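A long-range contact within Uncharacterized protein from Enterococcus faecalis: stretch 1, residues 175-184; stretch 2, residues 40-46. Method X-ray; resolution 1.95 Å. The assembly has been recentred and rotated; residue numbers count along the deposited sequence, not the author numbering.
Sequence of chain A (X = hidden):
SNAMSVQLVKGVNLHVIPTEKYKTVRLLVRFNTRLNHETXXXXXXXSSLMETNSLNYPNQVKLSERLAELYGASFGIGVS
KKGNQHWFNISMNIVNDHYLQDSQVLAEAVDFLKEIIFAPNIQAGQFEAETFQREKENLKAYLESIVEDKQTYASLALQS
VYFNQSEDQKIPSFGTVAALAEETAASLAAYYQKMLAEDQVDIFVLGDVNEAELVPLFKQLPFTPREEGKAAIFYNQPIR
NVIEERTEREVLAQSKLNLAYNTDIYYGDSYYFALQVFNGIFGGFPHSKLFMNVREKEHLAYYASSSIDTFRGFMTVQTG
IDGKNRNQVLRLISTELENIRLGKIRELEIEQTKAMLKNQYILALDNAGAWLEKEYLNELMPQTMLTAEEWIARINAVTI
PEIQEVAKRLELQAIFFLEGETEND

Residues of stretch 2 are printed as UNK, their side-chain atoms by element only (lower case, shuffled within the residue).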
# COMPACT_ATOMS: atom_id res chain seq x y z
N GLY A 175 -6.23 -6.23 7.94
CA GLY A 175 -6.88 -7.37 8.57
C GLY A 175 -8.38 -7.25 8.66
O GLY A 175 -8.99 -6.43 7.98
N THR A 176 -8.99 -8.07 9.50
CA THR A 176 -10.45 -8.06 9.60
C THR A 176 -10.87 -8.08 11.05
O THR A 176 -10.11 -8.50 11.93
CB THR A 176 -11.07 -9.29 8.96
OG1 THR A 176 -10.73 -10.43 9.76
CG2 THR A 176 -10.57 -9.49 7.50
N VAL A 177 -12.11 -7.68 11.31
CA VAL A 177 -12.64 -7.67 12.68
C VAL A 177 -12.70 -9.09 13.28
O VAL A 177 -12.38 -9.29 14.46
CB VAL A 177 -13.99 -6.95 12.70
CG1 VAL A 177 -14.68 -7.07 14.04
CG2 VAL A 177 -13.73 -5.50 12.37
N ALA A 178 -13.12 -10.06 12.47
CA ALA A 178 -13.20 -11.46 12.89
C ALA A 178 -11.83 -12.00 13.34
O ALA A 178 -11.72 -12.68 14.35
CB ALA A 178 -13.79 -12.34 11.77
N ALA A 179 -10.79 -11.68 12.58
CA ALA A 179 -9.45 -12.10 12.93
C ALA A 179 -8.97 -11.39 14.19
O ALA A 179 -8.35 -12.00 15.07
CB ALA A 179 -8.52 -11.81 11.77
N LEU A 180 -9.33 -10.12 14.32
CA LEU A 180 -8.92 -9.34 15.48
C LEU A 180 -9.48 -9.90 16.79
O LEU A 180 -8.78 -9.91 17.82
CB LEU A 180 -9.37 -7.88 15.31
CG LEU A 180 -9.03 -6.95 16.46
CD1 LEU A 180 -7.50 -6.99 16.70
CD2 LEU A 180 -9.49 -5.53 16.15
N ALA A 181 -10.73 -10.33 16.76
CA ALA A 181 -11.45 -10.77 17.97
C ALA A 181 -10.69 -11.80 18.78
O ALA A 181 -10.76 -11.80 20.02
CB ALA A 181 -12.83 -11.33 17.60
N GLU A 182 -10.00 -12.71 18.08
CA GLU A 182 -9.31 -13.84 18.71
C GLU A 182 -7.92 -13.48 19.22
O GLU A 182 -7.34 -14.25 19.99
CB GLU A 182 -9.21 -15.00 17.73
CG GLU A 182 -10.58 -15.56 17.33
CD GLU A 182 -10.53 -17.04 16.92
OE1 GLU A 182 -9.48 -17.49 16.40
OE2 GLU A 182 -11.56 -17.74 17.12
N GLU A 183 -7.40 -12.33 18.80
CA GLU A 183 -6.05 -11.92 19.17
C GLU A 183 -5.95 -11.43 20.61
O GLU A 183 -6.88 -10.80 21.13
CB GLU A 183 -5.50 -10.87 18.19
CG GLU A 183 -5.36 -11.34 16.75
CD GLU A 183 -4.38 -12.50 16.56
OE1 GLU A 183 -3.52 -12.78 17.43
OE2 GLU A 183 -4.47 -13.14 15.50
N THR A 184 -4.85 -11.76 21.28
CA THR A 184 -4.67 -11.45 22.71
C THR A 184 -3.27 -10.92 22.96
O THR A 184 -2.41 -10.95 22.07
CB THR A 184 -4.86 -12.69 23.61
OG1 THR A 184 -3.90 -13.71 23.25
CG2 THR A 184 -6.32 -13.27 23.51
N UNK A 40 -1.60 -11.15 9.14
CA UNK A 40 -1.93 -9.77 8.70
C UNK A 40 -2.49 -8.91 9.83
O UNK A 40 -2.04 -7.79 10.07
c UNK A 40 -3.11 -10.71 5.08
c UNK A 40 -2.90 -9.78 7.49
c UNK A 40 -2.16 -10.23 6.23
c UNK A 40 -3.53 -8.38 7.23
N UNK A 41 -3.51 -9.43 10.51
CA UNK A 41 -4.13 -8.70 11.60
C UNK A 41 -3.17 -8.58 12.79
O UNK A 41 -3.15 -7.55 13.49
c UNK A 41 -6.07 -8.63 13.27
o UNK A 41 -6.38 -9.46 11.01
c UNK A 41 -5.45 -9.41 12.09
N UNK A 42 -2.36 -9.61 13.02
CA UNK A 42 -1.34 -9.56 14.07
C UNK A 42 -0.35 -8.43 13.79
O UNK A 42 -0.05 -7.63 14.68
c UNK A 42 -0.59 -10.90 14.14
c UNK A 42 -1.42 -14.42 15.55
c UNK A 42 -1.40 -12.00 14.86
c UNK A 42 -0.65 -13.30 14.82
n UNK A 42 -2.47 -14.88 14.59
N UNK A 43 0.16 -8.36 12.56
CA UNK A 43 1.07 -7.27 12.18
C UNK A 43 0.40 -5.91 12.35
O UNK A 43 1.01 -4.97 12.86
n UNK A 43 5.75 -7.40 7.75
c UNK A 43 2.50 -8.65 10.65
n UNK A 43 5.64 -8.93 9.47
n UNK A 43 3.69 -8.22 8.44
c UNK A 43 5.02 -8.20 8.54
c UNK A 43 1.56 -7.47 10.74
c UNK A 43 2.79 -9.10 9.21
N UNK A 44 -0.82 -5.78 11.87
CA UNK A 44 -1.55 -4.51 12.04
C UNK A 44 -1.67 -4.06 13.49
O UNK A 44 -1.40 -2.88 13.81
o UNK A 44 -2.76 -4.97 10.02
c UNK A 44 -3.73 -3.25 11.43
c UNK A 44 -2.95 -4.58 11.37
N UNK A 45 -2.12 -4.95 14.36
CA UNK A 45 -2.26 -4.60 15.78
C UNK A 45 -0.91 -4.33 16.44
O UNK A 45 -0.75 -3.41 17.25
c UNK A 45 -3.23 -5.50 18.07
c UNK A 45 -4.09 -6.65 18.60
c UNK A 45 -3.96 -4.12 18.34
c UNK A 45 -3.01 -5.70 16.56
N UNK A 46 0.08 -5.16 16.10
CA UNK A 46 1.43 -4.96 16.60
C UNK A 46 1.96 -3.55 16.27
O UNK A 46 2.64 -2.93 17.08
c UNK A 46 4.63 -7.00 15.85
c UNK A 46 3.82 -6.24 18.14
c UNK A 46 3.78 -5.98 16.59
c UNK A 46 2.36 -6.02 16.02

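Position 40 opens the helix of stretch 2 with four side-chain carbons and no heteroatom, forked at the first carbon, with one arm two carbons long. That beta-branched, asymmetric fork is isoleucine. In Ile40 the short arm is the one that meets stretch 1: CG2 lies 3.5 Å from the N of Gly175, packing against bare backbone.

Position 41 carries three side-chain atoms, a first carbon bearing one oxygen and one carbon. The oxygen sits 3.3 Å from the CA of Gly175, 3.3 Å from the N of Thr176 and 3.3 Å from the CB of Ala179, while the terminal carbon lies 3.7 Å from the CA of Leu180. A carbon with a hydroxyl and a methyl is threonine. Thr41 points its CA-to-CB bond toward stretch 1 and has more area covered there than any other residue of the pair. Thr176 N donates a weak hydrogen bond to Thr41 OG1, 3.3 Å long.

Position 42 has four carbons in a row ending in nitrogen, and that nitrogen stands 2.8 Å from the OE2 of Glu183. An unbranched chain with a terminal amine is lysine. Lys42 leaves the helix sideways, but its extended chain, with chi2 and chi3 both t, brings NZ to the carboxylate, where the hydrogen bond is part of a salt bridge.

Position 43 shows three carbons, a nitrogen, then a carbon carrying two more nitrogens, and touches nothing on stretch 1. The guanidinium identifies arginine, and Arg43 spends its polar end elsewhere in the structure.

Position 44 repeats the pattern of one carbon bearing an oxygen and a carbon. Its oxygen is 4.2 Å from the N of Gly175, a contact without a hydrogen bond. The residue is threonine; Thr44 OG1 instead donates to the Ile40 O of its own helix, at 2.9 Å.

Position 45 has four carbons forked at the second, one tip of the fork lying 3.9 Å from the CD1 of Leu180. The later fork makes it leucine, and the tip in Leu45 is CD2, which also comes within 4.5 Å of the CB of Glu183.

Position 46 likewise has four carbons forked at the second, but remains out of reach of stretch 1. It is leucine, and Leu46 contributes no side-chain contact here.

The contact joins close backbone approach to a spread of side-chain chemistry. Gly175 and Thr41 bring their CA atoms within 4.3 Å; an ideal CB on Gly175 would fall 2.2 Å from Thr41 OG1, a clash, and its positive phi independently favours glycine. Next to it, Thr176 caps its helix, its OG1 accepting from Ala179 N at 3.1 Å, while its own N reaches across to Thr41. Farther along, the two leucines pack and Glu183 receives Lys42. The helix axes cross at 71°, 9.4 Å apart at closest approach. The design rule is glycine at the tightest point, a small hydroxyl beside it, then apolar packing and a charge pair where the backbones separate.

Stretch 2 40-46: ITKRTLL
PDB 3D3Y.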